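Local coordinates for 177aa long hypothetical protein (Pyrococcus horikoshii, PDB 2CQZ) that probably catalyses, as a metal-dependent HD-domain 5'-deoxynucleotidase, the hydrolysis of 2'-deoxyribonucleoside 5'-phosphates to 2'-deoxyribonucleosides and phosphate, at residues Y109-Y112 / P118-Q121; D49-R54 / L159-Y164; E74-D79 / A95-K100. All coordinates share one frame; numbering follows the deposited sequence.

Contact 1 (Y109-Y112 / P118-Q121); sequences YREY and PEAQ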
loop_
_atom_site.group_PDB
_atom_site.type_symbol
_atom_site.label_atom_id
_atom_site.label_comp_id
_atom_site.label_asym_id
_atom_site.label_seq_id
_atom_site.Cartn_x
_atom_site.Cartn_y
_atom_site.Cartn_z
ATOM N N TYR A 109 30.072 -12.403 9.240
ATOM C CA TYR A 109 29.662 -12.606 7.862
ATOM C C TYR A 109 30.465 -13.747 7.228
ATOM O O TYR A 109 29.899 -14.706 6.695
ATOM C CB TYR A 109 29.879 -11.331 7.056
ATOM C CG TYR A 109 29.796 -11.565 5.574
ATOM C CD1 TYR A 109 28.570 -11.812 4.952
ATOM C CD2 TYR A 109 30.948 -11.614 4.799
ATOM C CE1 TYR A 109 28.495 -12.110 3.595
ATOM C CE2 TYR A 109 30.887 -11.914 3.440
ATOM C CZ TYR A 109 29.657 -12.164 2.844
ATOM O OH TYR A 109 29.596 -12.490 1.503
ATOM N N ARG A 110 31.789 -13.636 7.297
ATOM C CA ARG A 110 32.687 -14.636 6.727
ATOM C C ARG A 110 32.355 -16.057 7.207
ATOM O O ARG A 110 32.206 -16.966 6.395
ATOM C CB ARG A 110 34.140 -14.250 7.060
ATOM C CG ARG A 110 35.234 -15.063 6.373
ATOM C CD ARG A 110 35.547 -16.320 7.165
ATOM N NE ARG A 110 35.762 -16.027 8.581
ATOM C CZ ARG A 110 35.798 -16.945 9.545
ATOM N NH1 ARG A 110 35.634 -18.234 9.256
ATOM N NH2 ARG A 110 35.984 -16.571 10.807
ATOM N N GLU A 111 32.221 -16.250 8.516
ATOM C CA GLU A 111 31.904 -17.572 9.058
ATOM C C GLU A 111 30.536 -18.043 8.573
ATOM O O GLU A 111 30.331 -19.230 8.318
ATOM C CB GLU A 111 31.937 -17.540 10.595
ATOM C CG GLU A 111 31.409 -18.796 11.291
ATOM C CD GLU A 111 31.574 -18.735 12.807
ATOM O OE1 GLU A 111 31.061 -19.632 13.512
ATOM O OE2 GLU A 111 32.224 -17.786 13.297
ATOM N N TYR A 112 29.601 -17.109 8.437
ATOM C CA TYR A 112 28.260 -17.447 7.991
ATOM C C TYR A 112 28.266 -18.039 6.589
ATOM O O TYR A 112 27.613 -19.053 6.339
ATOM C CB TYR A 112 27.365 -16.200 8.034
ATOM C CG TYR A 112 25.994 -16.391 7.419
ATOM C CD1 TYR A 112 25.089 -17.316 7.943
ATOM C CD2 TYR A 112 25.609 -15.652 6.300
ATOM C CE1 TYR A 112 23.832 -17.502 7.362
ATOM C CE2 TYR A 112 24.363 -15.829 5.713
ATOM C CZ TYR A 112 23.483 -16.754 6.248
ATOM O OH TYR A 112 22.263 -16.942 5.655
ATOM N N PRO A 118 28.571 -24.989 13.733
ATOM C CA PRO A 118 27.196 -25.260 14.166
ATOM C C PRO A 118 26.346 -23.990 14.102
ATOM O O PRO A 118 25.212 -24.013 13.629
ATOM C CB PRO A 118 27.377 -25.746 15.601
ATOM C CG PRO A 118 28.723 -26.358 15.576
ATOM C CD PRO A 118 29.527 -25.380 14.779
ATOM N N GLU A 119 26.906 -22.878 14.575
ATOM C CA GLU A 119 26.189 -21.617 14.564
ATOM C C GLU A 119 25.856 -21.190 13.144
ATOM O O GLU A 119 24.712 -20.813 12.855
ATOM C CB GLU A 119 27.011 -20.521 15.244
ATOM C CG GLU A 119 27.330 -20.775 16.713
ATOM C CD GLU A 119 28.248 -21.965 16.907
ATOM O OE1 GLU A 119 29.152 -22.161 16.062
ATOM O OE2 GLU A 119 28.078 -22.695 17.904
ATOM N N ALA A 120 26.855 -21.246 12.261
ATOM C CA ALA A 120 26.675 -20.844 10.862
ATOM C C ALA A 120 25.600 -21.648 10.158
ATOM O O ALA A 120 24.860 -21.116 9.328
ATOM C CB ALA A 120 27.991 -20.968 10.097
ATOM N N GLN A 121 25.510 -22.933 10.479
ATOM C CA GLN A 121 24.505 -23.785 9.853
ATOM C C GLN A 121 23.135 -23.510 10.432
ATOM O O GLN A 121 22.139 -23.528 9.711
ATOM C CB GLN A 121 24.873 -25.257 10.024
ATOM C CG GLN A 121 25.727 -25.788 8.879
ATOM C CD GLN A 121 26.272 -27.179 9.137
ATOM O OE1 GLN A 121 25.636 -28.010 9.797
ATOM N NE2 GLN A 121 27.455 -27.449 8.595
#
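Ala120 of helix 118-140 sets its methyl against the backbone of Glu111 and Tyr112. Its CB lies 3.4 Å from Glu111 O, and the same methyl comes within 4.1 Å of Tyr112 CA. The short side chain lets the backbones come close: Tyr112 CA and Ala120 CA are 4.7 Å apart. No hydrogen bond joins the two segments directly, so they are held by packing and by shared neighbours.

Beside the methyl, Glu111 reaches out as an extended chain, with CG anti to the backbone N (chi1 171°). Its CG passes 4.2 Å from Ala120 CB and carries the carboxylate on toward Glu119, whose own chain is bent at chi2. Glu111 OE1 and Glu119 OE1 stand 4.1 Å apart, their carboxylate planes turned 80° against each other. The Tyr112 ring meets the carbonyl of Ala120 obliquely, CD1 lying 4.1 Å from its O.

The pairing of like charges is probably eased by Lys62, whose NZ makes a salt bridge to Glu111 OE1 and a long, weak ion pair with Glu119 OE1, while Ser117 OG binds both Glu111 OE1 and Ala120 N, tying the acid to the start of helix 118-140, and Asp59 N holds Glu119 OE2. Met66 of helix 60-69 packs against Glu111, Tyr112 and Ala120 alike, and Arg124 fixes Tyr112 further, through a cation-pi contact with the ring and a hydrogen bond to its backbone O.

The Tyr112 side chain also touches Asp127 and comes within about 5 Å of the nickel ion, placing this helix-helix junction beside the metal site of the HD domain, formed by His36, His70, Asp71 and Asp127.

Contact 2 (D49-R54 / L159-Y164); sequences DVLEKR and LELSKY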
loop_
_atom_site.group_PDB
_atom_site.type_symbol
_atom_site.label_atom_id
_atom_site.label_comp_id
_atom_site.label_asym_id
_atom_site.label_seq_id
_atom_site.Cartn_x
_atom_site.Cartn_y
_atom_site.Cartn_z
ATOM N N ASP A 49 17.552 -23.434 21.445
ATOM C CA ASP A 49 17.078 -24.073 22.669
ATOM C C ASP A 49 16.802 -25.560 22.421
ATOM O O ASP A 49 17.142 -26.403 23.250
ATOM C CB ASP A 49 15.806 -23.383 23.177
ATOM C CG ASP A 49 16.068 -21.965 23.682
ATOM O OD1 ASP A 49 15.091 -21.221 23.957
ATOM O OD2 ASP A 49 17.256 -21.589 23.812
ATOM N N VAL A 50 16.188 -25.885 21.284
ATOM C CA VAL A 50 15.908 -27.279 20.971
ATOM C C VAL A 50 17.231 -28.029 20.918
ATOM O O VAL A 50 17.368 -29.101 21.512
ATOM C CB VAL A 50 15.190 -27.424 19.618
ATOM C CG1 VAL A 50 15.097 -28.892 19.229
ATOM C CG2 VAL A 50 13.805 -26.835 19.709
ATOM N N LEU A 51 18.205 -27.453 20.211
ATOM C CA LEU A 51 19.528 -28.053 20.086
ATOM C C LEU A 51 20.171 -28.217 21.460
ATOM O O LEU A 51 20.849 -29.210 21.709
ATOM C CB LEU A 51 20.427 -27.200 19.176
ATOM C CG LEU A 51 20.036 -27.165 17.690
ATOM C CD1 LEU A 51 20.986 -26.276 16.911
ATOM C CD2 LEU A 51 20.060 -28.584 17.127
ATOM N N GLU A 52 19.959 -27.253 22.354
ATOM C CA GLU A 52 20.523 -27.353 23.703
ATOM C C GLU A 52 19.955 -28.569 24.436
ATOM O O GLU A 52 20.707 -29.336 25.034
ATOM C CB GLU A 52 20.223 -26.110 24.556
ATOM C CG GLU A 52 20.776 -24.780 24.032
ATOM C CD GLU A 52 20.614 -23.645 25.051
ATOM O OE1 GLU A 52 19.699 -23.735 25.914
ATOM O OE2 GLU A 52 21.385 -22.657 24.988
ATOM N N LYS A 53 18.635 -28.750 24.416
ATOM C CA LYS A 53 18.064 -29.912 25.105
ATOM C C LYS A 53 18.399 -31.220 24.394
ATOM O O LYS A 53 18.062 -32.294 24.900
ATOM C CB LYS A 53 16.539 -29.895 25.164
ATOM C CG LYS A 53 15.812 -28.581 25.414
ATOM C CD LYS A 53 14.282 -28.886 25.411
ATOM C CE LYS A 53 13.447 -27.613 25.283
ATOM N NZ LYS A 53 13.146 -27.256 23.851
ATOM N N ARG A 54 18.999 -31.151 23.212
ATOM C CA ARG A 54 19.307 -32.384 22.510
ATOM C C ARG A 54 20.783 -32.741 22.496
ATOM O O ARG A 54 21.233 -33.505 21.644
ATOM C CB ARG A 54 18.752 -32.337 21.088
ATOM C CG ARG A 54 17.230 -32.378 21.060
ATOM C CD ARG A 54 16.675 -32.426 19.644
ATOM N NE ARG A 54 15.214 -32.441 19.653
ATOM C CZ ARG A 54 14.453 -32.366 18.566
ATOM N NH1 ARG A 54 15.013 -32.270 17.364
ATOM N NH2 ARG A 54 13.130 -32.388 18.680
ATOM N N LEU A 159 22.705 -30.150 5.318
ATOM C CA LEU A 159 23.539 -29.611 6.381
ATOM C C LEU A 159 23.581 -30.573 7.559
ATOM O O LEU A 159 22.550 -31.073 8.010
ATOM C CB LEU A 159 23.008 -28.236 6.816
ATOM C CG LEU A 159 22.929 -27.147 5.731
ATOM C CD1 LEU A 159 22.338 -25.866 6.310
ATOM C CD2 LEU A 159 24.312 -26.878 5.172
ATOM N N GLU A 160 24.783 -30.842 8.051
ATOM C CA GLU A 160 24.951 -31.761 9.171
ATOM C C GLU A 160 24.006 -31.488 10.317
ATOM O O GLU A 160 23.309 -32.386 10.787
ATOM C CB GLU A 160 26.362 -31.680 9.724
ATOM C CG GLU A 160 27.431 -32.263 8.854
ATOM C CD GLU A 160 28.783 -32.124 9.512
ATOM O OE1 GLU A 160 29.371 -31.016 9.439
ATOM O OE2 GLU A 160 29.240 -33.114 10.128
ATOM N N LEU A 161 24.014 -30.242 10.777
ATOM C CA LEU A 161 23.187 -29.819 11.899
ATOM C C LEU A 161 21.718 -30.228 11.809
ATOM O O LEU A 161 21.081 -30.435 12.842
ATOM C CB LEU A 161 23.283 -28.301 12.072
ATOM C CG LEU A 161 22.723 -27.749 13.380
ATOM C CD1 LEU A 161 23.472 -28.367 14.549
ATOM C CD2 LEU A 161 22.863 -26.241 13.398
ATOM N N SER A 162 21.185 -30.351 10.592
ATOM C CA SER A 162 19.779 -30.721 10.402
ATOM C C SER A 162 19.446 -32.069 11.040
ATOM O O SER A 162 18.312 -32.314 11.462
ATOM C CB SER A 162 19.427 -30.750 8.913
ATOM O OG SER A 162 20.106 -31.793 8.252
ATOM N N LYS A 163 20.454 -32.931 11.096
ATOM C CA LYS A 163 20.353 -34.250 11.699
ATOM C C LYS A 163 19.606 -34.181 13.045
ATOM O O LYS A 163 18.827 -35.076 13.383
ATOM C CB LYS A 163 21.775 -34.799 11.885
ATOM C CG LYS A 163 22.030 -35.487 13.218
ATOM C CD LYS A 163 23.511 -35.803 13.446
ATOM C CE LYS A 163 23.712 -36.458 14.817
ATOM N NZ LYS A 163 25.112 -36.898 15.085
ATOM N N TYR A 164 19.844 -33.112 13.807
ATOM C CA TYR A 164 19.199 -32.920 15.107
ATOM C C TYR A 164 17.799 -32.307 15.010
ATOM O O TYR A 164 17.119 -32.161 16.031
ATOM C CB TYR A 164 20.052 -32.004 15.980
ATOM C CG TYR A 164 21.436 -32.516 16.273
ATOM C CD1 TYR A 164 21.675 -33.363 17.357
ATOM C CD2 TYR A 164 22.516 -32.132 15.482
ATOM C CE1 TYR A 164 22.964 -33.812 17.650
ATOM C CE2 TYR A 164 23.809 -32.573 15.759
ATOM C CZ TYR A 164 24.030 -33.409 16.846
ATOM O OH TYR A 164 25.317 -33.814 17.145
#
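Leu51 supplies the apolar part of the contact, its two methyls parting to different partners. CD1 meets the forked end of Leu161, 4.0 Å from Leu161 CD2 and just as near to CD1 of that residue. CD2 instead presses on the stem of Tyr164, 3.6 Å from Tyr164 CB, and these two side chains cross at about a right angle. Leu161 reaches this spot with CG anti to its backbone N (chi1 -167°), which swings its methyls toward the helix. Leu122 touches both Leu51 and Leu161, so the leucines extend a small hydrophobic cluster onto helix 118-140.

The apolar patch joins the C-terminal end of helix 33-53, the helix that carries the metal ligand His36, to the 3-10 segment 160-164 leading into helix 166-173. It thus ties a late part of the chain back to an early helix of the all-helical HD domain.

The polar link across the segments comes from Arg54. Its extended chain brings the guanidinium edge-on to the end of segment 159-164, where NH1 donates to Tyr164 O in a bent bond (N-H...O 136°); the modelled length, 2.5 Å, is doubtful. Two neighbours steady the group: Val50 CG1 sits over the centre of one guanidinium face, 3.5 Å above the plane, and NH2 makes a salt bridge to Asp167 OD2.

Within segment 159-164, hydrogen bonds shape the turn that offers Leu161 and Tyr164. Leu159 O accepts both Ser162 N and Ser162 OG, the hydroxyl lying 2.6 Å away and approaching almost straight on to the carbonyl (C=O...O 162°). Close by, Lys163 CE lies over one face of the Tyr164 ring, 3.7 Å above it and displaced toward its rim.

Contact 3 (E74-D79 / A95-K100); sequences EAIITD and ALVFKK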
loop_
_atom_site.group_PDB
_atom_site.type_symbol
_atom_site.label_atom_id
_atom_site.label_comp_id
_atom_site.label_asym_id
_atom_site.label_seq_id
_atom_site.Cartn_x
_atom_site.Cartn_y
_atom_site.Cartn_z
ATOM N N GLU A 74 22.731 -5.829 2.693
ATOM C CA GLU A 74 21.637 -5.454 1.816
ATOM C C GLU A 74 21.150 -4.036 2.093
ATOM O O GLU A 74 20.490 -3.434 1.244
ATOM C CB GLU A 74 20.507 -6.475 1.918
ATOM C CG GLU A 74 20.953 -7.874 1.524
ATOM C CD GLU A 74 19.802 -8.864 1.342
ATOM O OE1 GLU A 74 18.688 -8.615 1.862
ATOM O OE2 GLU A 74 20.023 -9.911 0.683
ATOM N N ALA A 75 21.511 -3.491 3.254
ATOM C CA ALA A 75 21.121 -2.124 3.607
ATOM C C ALA A 75 21.638 -1.155 2.543
ATOM O O ALA A 75 21.116 -0.049 2.371
ATOM C CB ALA A 75 21.681 -1.747 4.977
ATOM N N ILE A 76 22.673 -1.577 1.829
ATOM C CA ILE A 76 23.243 -0.769 0.769
ATOM C C ILE A 76 22.976 -1.452 -0.564
ATOM O O ILE A 76 22.529 -0.824 -1.506
ATOM C CB ILE A 76 24.776 -0.601 0.965
ATOM C CG1 ILE A 76 25.045 0.338 2.138
ATOM C CG2 ILE A 76 25.439 -0.081 -0.315
ATOM C CD1 ILE A 76 26.487 0.329 2.579
ATOM N N ILE A 77 23.220 -2.754 -0.623
ATOM C CA ILE A 77 23.046 -3.350 -1.973
ATOM C C ILE A 77 21.625 -3.822 -2.325
ATOM O O ILE A 77 21.246 -3.974 -3.484
ATOM C CB ILE A 77 24.068 -4.478 -2.429
ATOM C CG1 ILE A 77 24.077 -5.845 -1.646
ATOM C CG2 ILE A 77 25.450 -3.996 -2.819
ATOM C CD1 ILE A 77 24.743 -6.992 -2.467
ATOM N N THR A 78 20.694 -3.899 -1.371
ATOM C CA THR A 78 19.289 -4.242 -1.607
ATOM C C THR A 78 19.270 -5.755 -1.818
ATOM O O THR A 78 20.294 -6.354 -2.157
ATOM C CB THR A 78 18.652 -3.561 -2.857
ATOM O OG1 THR A 78 19.073 -4.228 -4.047
ATOM C CG2 THR A 78 19.023 -2.097 -2.932
ATOM N N ASP A 79 18.113 -6.373 -1.601
ATOM C CA ASP A 79 17.981 -7.816 -1.736
ATOM C C ASP A 79 17.892 -8.243 -3.187
ATOM O O ASP A 79 16.814 -8.589 -3.670
ATOM C CB ASP A 79 16.746 -8.288 -0.960
ATOM C CG ASP A 79 16.497 -9.778 -1.098
ATOM O OD1 ASP A 79 17.479 -10.556 -1.107
ATOM O OD2 ASP A 79 15.311 -10.172 -1.179
ATOM N N ALA A 95 30.642 -9.082 0.505
ATOM C CA ALA A 95 31.922 -9.088 1.208
ATOM C C ALA A 95 32.525 -7.682 1.207
ATOM O O ALA A 95 33.056 -7.221 2.216
ATOM C CB ALA A 95 32.864 -10.078 0.541
ATOM N N LEU A 96 32.424 -6.997 0.075
ATOM C CA LEU A 96 32.947 -5.647 -0.029
ATOM C C LEU A 96 32.361 -4.685 1.005
ATOM O O LEU A 96 33.105 -4.073 1.780
ATOM C CB LEU A 96 32.698 -5.102 -1.430
ATOM C CG LEU A 96 33.772 -5.557 -2.415
ATOM C CD1 LEU A 96 33.335 -5.262 -3.837
ATOM C CD2 LEU A 96 35.093 -4.860 -2.072
ATOM N N VAL A 97 31.035 -4.556 1.035
ATOM C CA VAL A 97 30.300 -3.741 1.985
ATOM C C VAL A 97 30.770 -4.022 3.407
ATOM O O VAL A 97 30.993 -3.121 4.205
ATOM C CB VAL A 97 28.814 -4.073 1.851
ATOM C CG1 VAL A 97 28.018 -3.339 2.928
ATOM C CG2 VAL A 97 28.310 -3.654 0.484
ATOM N N PHE A 98 30.825 -5.319 3.693
ATOM C CA PHE A 98 31.178 -5.751 5.042
ATOM C C PHE A 98 32.600 -5.327 5.376
ATOM O O PHE A 98 32.900 -4.947 6.508
ATOM C CB PHE A 98 31.054 -7.265 5.171
ATOM C CG PHE A 98 29.752 -7.707 5.752
ATOM C CD1 PHE A 98 29.489 -7.528 7.108
ATOM C CD2 PHE A 98 28.779 -8.287 4.947
ATOM C CE1 PHE A 98 28.274 -7.916 7.654
ATOM C CE2 PHE A 98 27.561 -8.679 5.483
ATOM C CZ PHE A 98 27.307 -8.495 6.840
ATOM N N LYS A 99 33.467 -5.392 4.371
ATOM C CA LYS A 99 34.862 -5.021 4.531
ATOM C C LYS A 99 35.036 -3.511 4.695
ATOM O O LYS A 99 35.754 -3.074 5.588
ATOM C CB LYS A 99 35.678 -5.515 3.338
ATOM C CG LYS A 99 36.548 -6.715 3.654
ATOM C CD LYS A 99 37.346 -7.141 2.423
ATOM C CE LYS A 99 38.134 -5.969 1.802
ATOM N NZ LYS A 99 39.222 -5.416 2.677
ATOM N N LYS A 100 34.383 -2.721 3.845
ATOM C CA LYS A 100 34.484 -1.275 3.932
ATOM C C LYS A 100 33.509 -0.616 4.927
ATOM O O LYS A 100 33.903 0.267 5.696
ATOM C CB LYS A 100 34.253 -0.636 2.567
ATOM C CG LYS A 100 34.134 0.881 2.672
ATOM C CD LYS A 100 33.721 1.563 1.372
ATOM C CE LYS A 100 33.585 3.070 1.611
ATOM N NZ LYS A 100 33.050 3.839 0.444
#
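Thr78 N donates to Glu74 O at 2.7 Å, closing the single helical turn that holds out Ile76 and Ile77 toward Val97. Thr78 is the first residue to leave the helical conformation, with a positive phi (77°), and the chain then runs on to Asp79. Glu74 and Asp79, at the two ends of the segment, are brought together by Lys90 of helix 90-100, whose NZ makes salt bridges to Glu74 OE2 and Asp79 OD1, so the charged bridge joins the same two helices as the apolar packing; Glu74 OE2 also lies close to Asp71 OD1 of the metal site.

Across the contact the touching is wholly aliphatic, and Val97 carries its side of it. One branch goes to each isoleucine: CG1 meets Ile76 CD1 at 4.0 Å, and CG2 faces Ile77 CG2 more loosely, at 4.4 Å. With CG1 anti to the backbone N (chi1 174°), Val97 spreads its fork across both neighbours. Ile76 and Val97 run antiparallel side by side, so the delta methyl of the isoleucine touches the flank of the valine. The backbones remain well separated, Ile76 CA and Val97 CA lying 7.8 Å apart. Ile77 also packs on Ala93 and Glu94, earlier in helix 90-100.

A third subunit adds to the packing: its Phe87 rests on Leu96 and Val97, its Ser83 touches Ile76, and its Glu86 makes a salt bridge with Lys100.

The short helix that follows the His-Asp pair of the HD domain, His70 and Asp71, thus packs on helix 90-100, the side chain of Ile77 about 12 Å from the nickel ion.

Overall arrangement
All three contacts lie within the one helical HD domain. Contact 2 closes the longest loop, from helix 33-53 to the segment before helix 166-173; contacts 3 and 1 are nested inside it, in that order along the chain. The centre of contact 1 is about 15 Å from that of contact 2 and about 17 Å from that of contact 3. Gln121 OE1 probably accepts a hydrogen bond from Leu161 N, 2.9 Å away, linking it to contact 2, while stacked Tyr109 and Phe98 join helices 106-114 and 90-100 toward contact 3. Contacts 2 and 3 are on opposite sides of the chain's centre, about 17 Å apart at their nearest atoms.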